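Periplasmic solute binding protein (PDB 4RY1) probably binds a sugar in the periplasm and delivers it to an ABC-type transporter. Local coordinates at residues P31-K36 against P299-M304; T116-I121 against D167-L172; S280-K285 against R352-Q357. All blocks are in the same frame, centred on the assembly; numbering follows the deposited sequence.

Interaction 1: P31-K36 against P299-M304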
ATOM      1  N   PRO A  31     -25.399 -11.562  20.860  1.00 19.06           N
ATOM      2  CA  PRO A  31     -25.340 -11.042  22.232  1.00 19.25           C
ATOM      3  C   PRO A  31     -24.606 -11.933  23.243  1.00 20.53           C
ATOM      4  O   PRO A  31     -24.423 -11.532  24.400  1.00 26.28           O
ATOM      5  CB  PRO A  31     -26.824 -10.852  22.594  1.00 23.99           C
ATOM      6  CG  PRO A  31     -27.568 -11.710  21.659  1.00 22.47           C
ATOM      7  CD  PRO A  31     -26.782 -11.752  20.403  1.00 19.79           C
ATOM      8  N   THR A  32     -24.186 -13.122  22.828  1.00 18.65           N
ATOM      9  CA  THR A  32     -23.412 -13.995  23.735  1.00 18.87           C
ATOM     10  C   THR A  32     -21.911 -13.971  23.467  1.00 19.34           C
ATOM     11  O   THR A  32     -21.136 -14.664  24.150  1.00 21.78           O
ATOM     12  CB  THR A  32     -23.893 -15.444  23.709  1.00 21.49           C
ATOM     13  OG1 THR A  32     -23.677 -16.011  22.413  1.00 23.05           O
ATOM     14  CG2 THR A  32     -25.355 -15.512  24.085  1.00 23.69           C
ATOM     15  N   ILE A  33     -21.491 -13.138  22.518  1.00 16.13           N
ATOM     16  CA  ILE A  33     -20.070 -13.051  22.182  1.00 16.75           C
ATOM     17  C   ILE A  33     -19.463 -11.715  22.664  1.00 17.66           C
ATOM     18  O   ILE A  33     -19.957 -10.647  22.325  1.00 22.43           O
ATOM     19  CB  ILE A  33     -19.816 -13.232  20.669  1.00 16.38           C
ATOM     20  CG1 ILE A  33     -20.377 -14.563  20.153  1.00 18.72           C
ATOM     21  CG2 ILE A  33     -18.309 -13.189  20.403  1.00 15.49           C
ATOM     22  CD1 ILE A  33     -20.296 -14.786  18.656  1.00 18.39           C
ATOM     23  N   THR A  34     -18.404 -11.816  23.454  1.00 17.23           N
ATOM     24  CA  THR A  34     -17.648 -10.667  23.956  1.00 18.08           C
ATOM     25  C   THR A  34     -16.533 -10.382  22.956  1.00 17.31           C
ATOM     26  O   THR A  34     -15.808 -11.296  22.589  1.00 15.23           O
ATOM     27  CB  THR A  34     -17.048 -10.958  25.361  1.00 20.32           C
ATOM     28  OG1 THR A  34     -18.103 -11.007  26.326  1.00 27.43           O
ATOM     29  CG2 THR A  34     -16.044  -9.887  25.788  1.00 23.85           C
ATOM     30  N   VAL A  35     -16.392  -9.124  22.545  1.00 14.46           N
ATOM     31  CA  VAL A  35     -15.310  -8.721  21.628  1.00 12.41           C
ATOM     32  C   VAL A  35     -14.430  -7.710  22.333  1.00 12.36           C
ATOM     33  O   VAL A  35     -14.910  -6.669  22.789  1.00 13.17           O
ATOM     34  CB  VAL A  35     -15.798  -8.116  20.299  1.00 12.71           C
ATOM     35  CG1 VAL A  35     -14.619  -7.743  19.420  1.00 12.02           C
ATOM     36  CG2 VAL A  35     -16.718  -9.098  19.583  1.00 15.01           C
ATOM     37  N   LYS A  36     -13.148  -8.034  22.445  1.00 12.45           N
ATOM     38  CA  LYS A  36     -12.165  -7.136  23.023  1.00 12.66           C
ATOM     39  C   LYS A  36     -11.361  -6.483  21.937  1.00 14.27           C
ATOM     40  O   LYS A  36     -10.607  -7.131  21.217  1.00 15.65           O
ATOM     41  CB  LYS A  36     -11.250  -7.905  23.943  1.00 17.23           C
ATOM     42  CG  LYS A  36     -12.008  -8.504  25.097  1.00 30.64           C
ATOM     43  CD  LYS A  36     -11.920  -7.637  26.330  1.00 69.91           C
ATOM     44  CE  LYS A  36     -12.940  -8.073  27.367  1.00 74.71           C
ATOM     45  NZ  LYS A  36     -14.011  -7.056  27.549  1.00 78.81           N
ATOM     46  N   PRO A 299     -12.308 -20.138  16.679  1.00 14.85           N
ATOM     47  CA  PRO A 299     -12.152 -19.740  15.283  1.00 14.68           C
ATOM     48  C   PRO A 299     -13.471 -19.505  14.559  1.00 14.31           C
ATOM     49  O   PRO A 299     -13.559 -18.653  13.694  1.00 15.26           O
ATOM     50  CB  PRO A 299     -11.400 -20.928  14.665  1.00 17.71           C
ATOM     51  CG  PRO A 299     -11.731 -22.089  15.559  1.00 16.88           C
ATOM     52  CD  PRO A 299     -11.725 -21.466  16.924  1.00 16.17           C
ATOM     53  N   LYS A 300     -14.503 -20.243  14.924  1.00 15.01           N
ATOM     54  CA  LYS A 300     -15.802 -20.011  14.320  1.00 14.79           C
ATOM     55  C   LYS A 300     -16.325 -18.589  14.607  1.00 14.00           C
ATOM     56  O   LYS A 300     -16.751 -17.874  13.701  1.00 13.55           O
ATOM     57  CB  LYS A 300     -16.777 -21.047  14.825  1.00 16.69           C
ATOM     58  CG  LYS A 300     -18.137 -20.883  14.231  1.00 21.79           C
ATOM     59  CD  LYS A 300     -19.053 -21.966  14.740  1.00 34.40           C
ATOM     60  CE  LYS A 300     -20.064 -22.253  13.667  1.00 83.29           C
ATOM     61  NZ  LYS A 300     -20.837 -21.003  13.449  1.00 91.52           N
ATOM     62  N   GLU A 301     -16.297 -18.190  15.870  1.00 13.38           N
ATOM     63  CA  GLU A 301     -16.748 -16.856  16.291  1.00 13.39           C
ATOM     64  C   GLU A 301     -15.866 -15.761  15.689  1.00 13.34           C
ATOM     65  O   GLU A 301     -16.365 -14.710  15.267  1.00 12.84           O
ATOM     66  CB  GLU A 301     -16.813 -16.763  17.827  1.00 15.01           C
ATOM     67  CG  GLU A 301     -17.918 -17.602  18.465  1.00 15.63           C
ATOM     68  CD  GLU A 301     -17.605 -19.071  18.688  1.00 20.86           C
ATOM     69  OE1 GLU A 301     -16.488 -19.557  18.394  1.00 18.04           O
ATOM     70  OE2 GLU A 301     -18.537 -19.751  19.155  1.00 32.19           O
ATOM     71  N   ALA A 302     -14.573 -16.015  15.620  1.00 12.86           N
ATOM     72  CA  ALA A 302     -13.654 -15.102  14.935  1.00 11.51           C
ATOM     73  C   ALA A 302     -14.072 -14.906  13.468  1.00 11.57           C
ATOM     74  O   ALA A 302     -14.175 -13.773  12.976  1.00 12.01           O
ATOM     75  CB  ALA A 302     -12.215 -15.641  15.019  1.00 11.87           C
ATOM     76  N   ALA A 303     -14.331 -16.008  12.785  1.00 11.97           N
ATOM     77  CA  ALA A 303     -14.815 -15.964  11.405  1.00 12.58           C
ATOM     78  C   ALA A 303     -16.162 -15.245  11.292  1.00 12.42           C
ATOM     79  O   ALA A 303     -16.400 -14.518  10.316  1.00 12.47           O
ATOM     80  CB  ALA A 303     -14.928 -17.359  10.832  1.00 13.09           C
ATOM     81  N   MET A 304     -17.052 -15.479  12.259  1.00 12.11           N
ATOM     82  CA  MET A 304     -18.347 -14.769  12.272  1.00 11.59           C
ATOM     83  C   MET A 304     -18.137 -13.249  12.346  1.00 11.80           C
ATOM     84  O   MET A 304     -18.842 -12.475  11.698  1.00 12.02           O
ATOM     85  CB  MET A 304     -19.255 -15.243  13.428  1.00 12.61           C
ATOM     86  CG  MET A 304     -19.750 -16.677  13.302  1.00 13.41           C
ATOM     87  SD  MET A 304     -20.498 -17.411  14.823  1.00 11.84           S
ATOM     88  CE  MET A 304     -21.962 -16.353  14.937  1.00 20.15           C
TER
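Ile-33 reaches across from the start of strand 33-40 to helix 299-310, and its CD1 methyl does nearly all the touching. Starting at CB, which points toward the helix, the side chain divides into the CG2 methyl and the longer CG1 branch, and it is the CG1 branch that makes the contact. From CG1 the chain runs straight on, chi2 being 175°, and this extension carries CD1 out to the helix surface. There CD1 rests against the aliphatic part of Glu-301: 3.7 Å separate Ile-33 CD1 from Glu-301 CG, and 4.1 Å separate the same methyl from Glu-301 CB. The next turn of the helix brings in Met-304, whose CE methyl stands 4.4 Å from Ile-33 CD1, a looser apolar contact at the end of the thioether.

The fold here is the alpha/beta lobe of a periplasmic binding protein. Strand 33-40 pairs in parallel with strand 3-10, and helix 13-29 makes the connection between them, a beta-alpha-beta crossover. Backbone bonds from Thr-32 and Thr-34 to Ala-3 fix the start of the strand. Phe-26 of helix 13-29 touches both Ile-33 and Met-304, so strand, crossover helix and helix 299-310 share one apolar patch, and Met-304 also touches Ile-88 of helix 86-89.

Glu-301 meets the isoleucine with methylenes rather than with its acid. Its chain bends at chi2 (83°), and the carboxylate swings aside from the methyl that CG receives; the two side chains cross at a slant. On the helix, Met-304 N donates to Lys-300 O at 2.8 Å.

Interaction 2: T116-I121 against D167-L172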
ATOM      1  N   THR A 116      -6.141  -2.982  -3.425  1.00 10.40           N
ATOM      2  CA  THR A 116      -5.677  -1.615  -3.649  1.00 10.89           C
ATOM      3  C   THR A 116      -4.569  -1.607  -4.697  1.00 11.58           C
ATOM      4  O   THR A 116      -3.912  -2.628  -4.937  1.00 13.50           O
ATOM      5  CB  THR A 116      -5.208  -0.965  -2.326  1.00 11.94           C
ATOM      6  OG1 THR A 116      -5.013   0.436  -2.510  1.00 13.76           O
ATOM      7  CG2 THR A 116      -3.919  -1.558  -1.801  1.00 12.59           C
ATOM      8  N   SER A 117      -4.439  -0.471  -5.374  1.00 11.92           N
ATOM      9  CA  SER A 117      -3.462  -0.270  -6.434  1.00 11.70           C
ATOM     10  C   SER A 117      -2.728   1.018  -6.196  1.00 12.04           C
ATOM     11  O   SER A 117      -3.290   1.962  -5.618  1.00 12.00           O
ATOM     12  CB  SER A 117      -4.140  -0.211  -7.801  1.00 13.98           C
ATOM     13  OG  SER A 117      -4.891  -1.383  -8.054  1.00 13.80           O
ATOM     14  N   ARG A 118      -1.476   1.055  -6.651  1.00 12.56           N
ATOM     15  CA  ARG A 118      -0.722   2.310  -6.703  1.00 14.30           C
ATOM     16  C   ARG A 118      -1.250   3.175  -7.862  1.00 13.98           C
ATOM     17  O   ARG A 118      -1.377   2.700  -8.990  1.00 15.63           O
ATOM     18  CB  ARG A 118       0.767   2.063  -6.957  1.00 15.97           C
ATOM     19  CG  ARG A 118       1.576   1.451  -5.833  1.00 16.03           C
ATOM     20  CD  ARG A 118       1.893   2.465  -4.756  1.00 14.36           C
ATOM     21  NE  ARG A 118       2.779   1.924  -3.727  1.00 13.50           N
ATOM     22  CZ  ARG A 118       3.259   2.605  -2.701  1.00 12.67           C
ATOM     23  NH1 ARG A 118       2.985   3.886  -2.532  1.00 12.79           N
ATOM     24  NH2 ARG A 118       4.004   1.980  -1.800  1.00 14.86           N
ATOM     25  N   SER A 119      -1.532   4.443  -7.599  1.00 12.06           N
ATOM     26  CA  SER A 119      -1.921   5.370  -8.654  1.00 11.76           C
ATOM     27  C   SER A 119      -1.527   6.790  -8.258  1.00 13.74           C
ATOM     28  O   SER A 119      -1.200   7.068  -7.115  1.00 13.97           O
ATOM     29  CB  SER A 119      -3.396   5.217  -8.997  1.00 14.78           C
ATOM     30  OG  SER A 119      -4.221   5.445  -7.868  1.00 16.83           O
ATOM     31  N   MET A 120      -1.464   7.666  -9.251  1.00 13.78           N
ATOM     32  CA  MET A 120      -1.167   9.064  -8.995  0.50 14.83           C
ATOM     33  C   MET A 120      -2.371   9.846  -8.486  1.00 14.41           C
ATOM     34  O   MET A 120      -3.471   9.775  -9.047  1.00 15.58           O
ATOM     35  CB  MET A 120      -0.643   9.717 -10.263  0.50 14.78           C
ATOM     36  CG  MET A 120       0.762   9.272 -10.594  0.50 14.23           C
ATOM     37  SD  MET A 120       2.028   9.767  -9.397  0.50  6.72           S
ATOM     38  CE  MET A 120       3.460   9.327 -10.381  0.50 14.18           C
ATOM     39  N   ILE A 121      -2.132  10.637  -7.453  1.00 15.38           N
ATOM     40  CA  ILE A 121      -3.085  11.593  -6.917  1.00 15.64           C
ATOM     41  C   ILE A 121      -2.387  12.945  -7.110  1.00 15.01           C
ATOM     42  O   ILE A 121      -1.263  13.130  -6.666  1.00 15.99           O
ATOM     43  CB  ILE A 121      -3.397  11.324  -5.432  1.00 19.56           C
ATOM     44  CG1 ILE A 121      -3.997   9.931  -5.283  1.00 21.05           C
ATOM     45  CG2 ILE A 121      -4.315  12.403  -4.878  1.00 27.17           C
ATOM     46  CD1 ILE A 121      -5.403   9.851  -5.807  1.00 21.05           C
ATOM     47  N   ASP A 167      11.375   6.294   4.460  1.00 15.34           N
ATOM     48  CA  ASP A 167      11.175   5.117   3.630  1.00 16.39           C
ATOM     49  C   ASP A 167      10.838   5.641   2.242  1.00 15.13           C
ATOM     50  O   ASP A 167      10.087   6.603   2.129  1.00 14.93           O
ATOM     51  CB  ASP A 167      10.070   4.306   4.344  1.00 22.36           C
ATOM     52  CG  ASP A 167       9.260   3.379   3.478  1.00 28.52           C
ATOM     53  OD1 ASP A 167       8.899   3.688   2.335  1.00 19.36           O
ATOM     54  OD2 ASP A 167       8.922   2.304   4.043  1.00 31.62           O
ATOM     55  N   VAL A 168      11.432   5.056   1.198  1.00 13.42           N
ATOM     56  CA  VAL A 168      11.183   5.496  -0.183  1.00 13.38           C
ATOM     57  C   VAL A 168      10.648   4.316  -1.019  1.00 13.80           C
ATOM     58  O   VAL A 168      10.928   4.148  -2.196  1.00 14.71           O
ATOM     59  CB  VAL A 168      12.392   6.218  -0.816  1.00 15.14           C
ATOM     60  CG1 VAL A 168      11.979   6.934  -2.109  1.00 14.95           C
ATOM     61  CG2 VAL A 168      12.974   7.205   0.198  1.00 16.27           C
ATOM     62  N   LEU A 169       9.807   3.512  -0.393  1.00 13.27           N
ATOM     63  CA  LEU A 169       9.177   2.395  -1.100  1.00 12.77           C
ATOM     64  C   LEU A 169       8.316   2.881  -2.263  1.00 12.50           C
ATOM     65  O   LEU A 169       8.227   2.224  -3.304  1.00 13.12           O
ATOM     66  CB  LEU A 169       8.304   1.575  -0.148  1.00 13.61           C
ATOM     67  CG  LEU A 169       7.455   0.449  -0.759  1.00 13.87           C
ATOM     68  CD1 LEU A 169       8.290  -0.586  -1.484  1.00 15.14           C
ATOM     69  CD2 LEU A 169       6.609  -0.233   0.297  1.00 16.70           C
ATOM     70  N   ASP A 170       7.643   4.015  -2.098  1.00 12.05           N
ATOM     71  CA  ASP A 170       6.794   4.520  -3.197  1.00 12.54           C
ATOM     72  C   ASP A 170       7.578   4.709  -4.495  1.00 12.71           C
ATOM     73  O   ASP A 170       7.138   4.275  -5.557  1.00 12.73           O
ATOM     74  CB  ASP A 170       6.018   5.797  -2.853  1.00 13.76           C
ATOM     75  CG  ASP A 170       6.885   6.971  -2.454  1.00 13.18           C
ATOM     76  OD1 ASP A 170       8.057   6.812  -2.072  1.00 13.18           O
ATOM     77  OD2 ASP A 170       6.338   8.077  -2.484  1.00 14.47           O
ATOM     78  N   ILE A 171       8.741   5.349  -4.417  1.00 13.41           N
ATOM     79  CA  ILE A 171       9.512   5.602  -5.646  1.00 13.84           C
ATOM     80  C   ILE A 171      10.205   4.326  -6.126  1.00 12.94           C
ATOM     81  O   ILE A 171      10.338   4.140  -7.345  1.00 14.33           O
ATOM     82  CB  ILE A 171      10.486   6.785  -5.516  1.00 13.99           C
ATOM     83  CG1 ILE A 171       9.767   8.034  -4.991  1.00 15.66           C
ATOM     84  CG2 ILE A 171      11.176   7.067  -6.857  1.00 14.75           C
ATOM     85  CD1 ILE A 171       8.596   8.524  -5.810  1.00 16.03           C
ATOM     86  N   LEU A 172      10.578   3.434  -5.215  1.00 13.37           N
ATOM     87  CA  LEU A 172      11.059   2.097  -5.624  1.00 13.70           C
ATOM     88  C   LEU A 172       9.994   1.399  -6.459  1.00 15.94           C
ATOM     89  O   LEU A 172      10.279   0.773  -7.475  1.00 15.87           O
ATOM     90  CB  LEU A 172      11.406   1.237  -4.422  1.00 14.77           C
ATOM     91  CG  LEU A 172      11.837  -0.194  -4.732  1.00 14.43           C
ATOM     92  CD1 LEU A 172      13.132  -0.176  -5.504  1.00 17.47           C
ATOM     93  CD2 LEU A 172      11.990  -0.968  -3.433  1.00 18.33           C
TER
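The guanidinium of Arg-118 is the flat group of this contact, and Asp-170 CA lies over one of its faces, 4.1 Å from Arg-118 CZ. Leu-169 approaches the same group obliquely, with its CG 3.9 Å from Arg-118 NH2. The Asp-170 carboxylate plane is turned 39° from that of the guanidinium. In the two-lobed fold of periplasmic binding proteins, this brings strand 107-123 of the mixed sheet against the first turn of helix 169-183.

Despite the opposite charges, arginine and aspartate form no salt bridge: Arg-118 NH1 and Asp-170 OD2 stand 5.4 Å apart. NH1 instead meets the aspartate methylene, with Asp-170 CB at 3.6 Å, and gives a hydrogen bond to Tyr-247 O; Trp-249 adds a cation-pi contact. Asp-170 OD2 takes the backbone N-H of Ala-162. With both ends bound elsewhere, the pair meets through carbon and pi surface.

Torsions explain the reach. Arg-118 bends at chi2 (-77°) and then runs extended to its head, and the arginine side chain crosses those of Leu-169 and Asp-170 at about a right angle. In Asp-170, CG sits between the backbone N and the carbonyl carbon, and OD1 makes a weak bond to Ile-171 N.

Just ahead of the helix, where Val-168 is the N-cap residue, an Asx turn sets the chain: Leu-169 N donates to Asp-167 OD1 at 2.9 Å, nearly straight at 167°, meeting that oxygen from above the carboxylate plane.

Interaction 3: S280-K285 against R352-Q357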
ATOM      1  N   SER A 280       1.469  -3.300 -18.541  1.00 19.95           N
ATOM      2  CA  SER A 280       0.919  -2.077 -17.955  1.00 21.20           C
ATOM      3  C   SER A 280       1.707  -1.622 -16.730  1.00 18.61           C
ATOM      4  O   SER A 280       1.720  -0.433 -16.399  1.00 21.50           O
ATOM      5  CB  SER A 280      -0.538  -2.279 -17.563  1.00 20.15           C
ATOM      6  OG  SER A 280      -0.631  -3.178 -16.473  1.00 20.48           O
ATOM      7  N   GLY A 281       2.326  -2.563 -16.034  1.00 17.79           N
ATOM      8  CA  GLY A 281       3.007  -2.227 -14.785  1.00 17.55           C
ATOM      9  C   GLY A 281       2.045  -1.872 -13.661  1.00 19.07           C
ATOM     10  O   GLY A 281       2.471  -1.365 -12.638  1.00 18.52           O
ATOM     11  N   LEU A 282       0.755  -2.156 -13.850  1.00 17.41           N
ATOM     12  CA  LEU A 282      -0.266  -1.912 -12.822  1.00 16.05           C
ATOM     13  C   LEU A 282       0.068  -2.718 -11.591  1.00 16.24           C
ATOM     14  O   LEU A 282       0.300  -3.916 -11.658  1.00 17.20           O
ATOM     15  CB  LEU A 282      -1.663  -2.306 -13.310  1.00 18.59           C
ATOM     16  CG  LEU A 282      -2.835  -2.074 -12.352  1.00 19.43           C
ATOM     17  CD1 LEU A 282      -2.976  -0.594 -12.067  1.00 23.57           C
ATOM     18  CD2 LEU A 282      -4.136  -2.669 -12.871  1.00 21.93           C
ATOM     19  N   THR A 283       0.095  -2.034 -10.468  1.00 16.11           N
ATOM     20  CA  THR A 283       0.650  -2.603  -9.226  1.00 14.72           C
ATOM     21  C   THR A 283      -0.447  -2.641  -8.175  1.00 17.11           C
ATOM     22  O   THR A 283      -0.935  -1.606  -7.733  1.00 14.13           O
ATOM     23  CB  THR A 283       1.845  -1.766  -8.764  1.00 17.67           C
ATOM     24  OG1 THR A 283       2.809  -1.751  -9.829  1.00 18.06           O
ATOM     25  CG2 THR A 283       2.490  -2.325  -7.502  1.00 18.29           C
ATOM     26  N   SER A 284      -0.837  -3.853  -7.819  1.00 13.79           N
ATOM     27  CA  SER A 284      -1.949  -4.099  -6.911  1.00 13.38           C
ATOM     28  C   SER A 284      -1.631  -5.167  -5.885  1.00 14.37           C
ATOM     29  O   SER A 284      -0.834  -6.074  -6.134  1.00 16.38           O
ATOM     30  CB  SER A 284      -3.210  -4.526  -7.668  1.00 15.18           C
ATOM     31  OG  SER A 284      -3.549  -3.652  -8.735  1.00 17.72           O
ATOM     32  N   LYS A 285      -2.308  -5.061  -4.745  1.00 13.37           N
ATOM     33  CA  LYS A 285      -2.195  -6.062  -3.672  1.00 13.29           C
ATOM     34  C   LYS A 285      -3.340  -5.870  -2.705  1.00 12.46           C
ATOM     35  O   LYS A 285      -4.048  -4.864  -2.766  1.00 12.57           O
ATOM     36  CB  LYS A 285      -0.892  -5.905  -2.901  1.00 14.38           C
ATOM     37  CG  LYS A 285      -0.806  -4.650  -2.046  1.00 13.62           C
ATOM     38  CD  LYS A 285       0.389  -4.663  -1.112  1.00 14.43           C
ATOM     39  CE  LYS A 285       0.315  -3.547  -0.091  1.00 15.84           C
ATOM     40  NZ  LYS A 285       1.388  -3.663   0.954  1.00 18.35           N
ATOM     41  N   ARG A 352     -11.606   2.821  -9.390  1.00 14.37           N
ATOM     42  CA  ARG A 352     -12.262   2.570 -10.678  1.00 15.88           C
ATOM     43  C   ARG A 352     -11.300   2.790 -11.829  1.00 15.49           C
ATOM     44  O   ARG A 352     -11.326   2.026 -12.787  1.00 18.66           O
ATOM     45  CB  ARG A 352     -13.536   3.402 -10.833  1.00 17.27           C
ATOM     46  CG  ARG A 352     -14.661   2.881  -9.949  1.00 18.79           C
ATOM     47  CD  ARG A 352     -15.873   3.791  -9.927  1.00 22.16           C
ATOM     48  NE  ARG A 352     -17.009   3.115  -9.303  1.00 27.79           N
ATOM     49  CZ  ARG A 352     -18.134   3.714  -8.919  1.00 28.31           C
ATOM     50  NH1 ARG A 352     -18.303   5.025  -9.074  1.00 28.82           N
ATOM     51  NH2 ARG A 352     -19.095   2.996  -8.366  1.00 35.09           N
ATOM     52  N   ALA A 353     -10.419   3.797 -11.714  1.00 15.30           N
ATOM     53  CA  ALA A 353      -9.403   4.040 -12.748  1.00 16.30           C
ATOM     54  C   ALA A 353      -8.428   2.869 -12.844  1.00 16.47           C
ATOM     55  O   ALA A 353      -8.088   2.399 -13.944  1.00 17.54           O
ATOM     56  CB  ALA A 353      -8.668   5.346 -12.497  1.00 18.17           C
ATOM     57  N   ALA A 354      -7.975   2.389 -11.693  1.00 14.63           N
ATOM     58  CA  ALA A 354      -7.089   1.219 -11.673  1.00 14.88           C
ATOM     59  C   ALA A 354      -7.769   0.000 -12.296  1.00 16.49           C
ATOM     60  O   ALA A 354      -7.141  -0.749 -13.061  1.00 16.20           O
ATOM     61  CB  ALA A 354      -6.629   0.908 -10.256  1.00 14.67           C
ATOM     62  N   ALA A 355      -9.053  -0.180 -11.982  1.00 15.34           N
ATOM     63  CA  ALA A 355      -9.817  -1.316 -12.502  1.00 17.52           C
ATOM     64  C   ALA A 355      -9.951  -1.290 -14.030  1.00 17.89           C
ATOM     65  O   ALA A 355     -10.085  -2.355 -14.673  1.00 23.39           O
ATOM     66  CB  ALA A 355     -11.183  -1.401 -11.837  1.00 18.49           C
ATOM     67  N   ALA A 356      -9.888  -0.097 -14.618  1.00 18.01           N
ATOM     68  CA  ALA A 356      -9.967   0.085 -16.082  1.00 17.20           C
ATOM     69  C   ALA A 356      -8.655  -0.156 -16.813  1.00 18.17           C
ATOM     70  O   ALA A 356      -8.642  -0.232 -18.037  1.00 23.07           O
ATOM     71  CB  ALA A 356     -10.475   1.479 -16.410  1.00 18.50           C
ATOM     72  N   GLN A 357      -7.554  -0.268 -16.074  1.00 17.17           N
ATOM     73  CA  GLN A 357      -6.240  -0.465 -16.690  1.00 18.15           C
ATOM     74  C   GLN A 357      -6.052  -1.902 -17.132  1.00 19.13           C
ATOM     75  O   GLN A 357      -6.662  -2.801 -16.567  1.00 20.25           O
ATOM     76  CB  GLN A 357      -5.122  -0.113 -15.712  1.00 17.22           C
ATOM     77  CG  GLN A 357      -5.158   1.321 -15.240  1.00 19.51           C
ATOM     78  CD  GLN A 357      -5.292   2.327 -16.376  1.00 24.05           C
ATOM     79  OE1 GLN A 357      -4.418   2.415 -17.228  1.00 27.76           O
ATOM     80  NE2 GLN A 357      -6.387   3.122 -16.370  1.00 25.90           N
TER
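A leucine methyl set against a backbone carbonyl oxygen gives this contact its closest approach: Leu-282 CD2 lies 3.6 Å from Ala-354 O. That oxygen also accepts the backbone N-H of Gln-357, three residues on. The contact thus joins the end region of helix 346-356 to the loop leading into strand 284-292, part of the mixed sheet of this periplasmic binding protein fold.

Leu-282 splits its two methyls between neighbours. CD1 faces the Ala-354 methyl, with 4.3 Å between Leu-282 CD1 and Ala-354 CB. CD2, besides the carbonyl, meets the first side-chain carbon of Gln-357, the gap from Leu-282 CD2 to Gln-357 CB being 3.9 Å. With CG anti to the backbone N (chi1 -179°), the leucine extends its methyls toward the helix end, and its side chain crosses that of Gln-357 at about a right angle.

On the loop side, bonds both local and long-range hold the backbone. An ST turn forms where Leu-282 N donates to Ser-280 OG at 3.1 Å, and the same hydroxyl is also bonded to Pro-358 O, just beyond the helix segment, so it ties the two sides together. Gly-281 takes a positive phi, and its carbonyl accepts from Thr-283 OG1 as well as bonding to Ser-177 OG of helix 169-183.

The glutamine amide turns away from the leucine and folds back over its own helix, its chain bent at chi2 (-49°): Gln-357 NE2 donates to Ala-353 O at 3.0 Å, with that oxygen in the amide plane but the nitrogen above the plane of the carbonyl.

How the interactions relate
All three contacts reach the same mixed sheet. Interactions 2 and 3 are neighbours, their centres 12 Å apart, because strands 107-123 and 284-292 pair antiparallel: Thr-116 N lies 2.9 Å from Lys-285 O, and the hydroxyls of Ser-117 and Ser-284 are 2.7 Å apart (OG to OG), both probable hydrogen bonds. Interaction 1 is remote, with centres about 36 Å from interaction 2 and 35 Å from interaction 3, although helix 299-310 is the next element after strand 284-292 in the chain. Glycerol, probably from the crystallisation liquor, is hydrogen-bonded to Lys-285 NZ, and glycerol also lies about 5 Å from the Arg-118 side chain and about 6 Å from that of Leu-282; it may mark a pocket here.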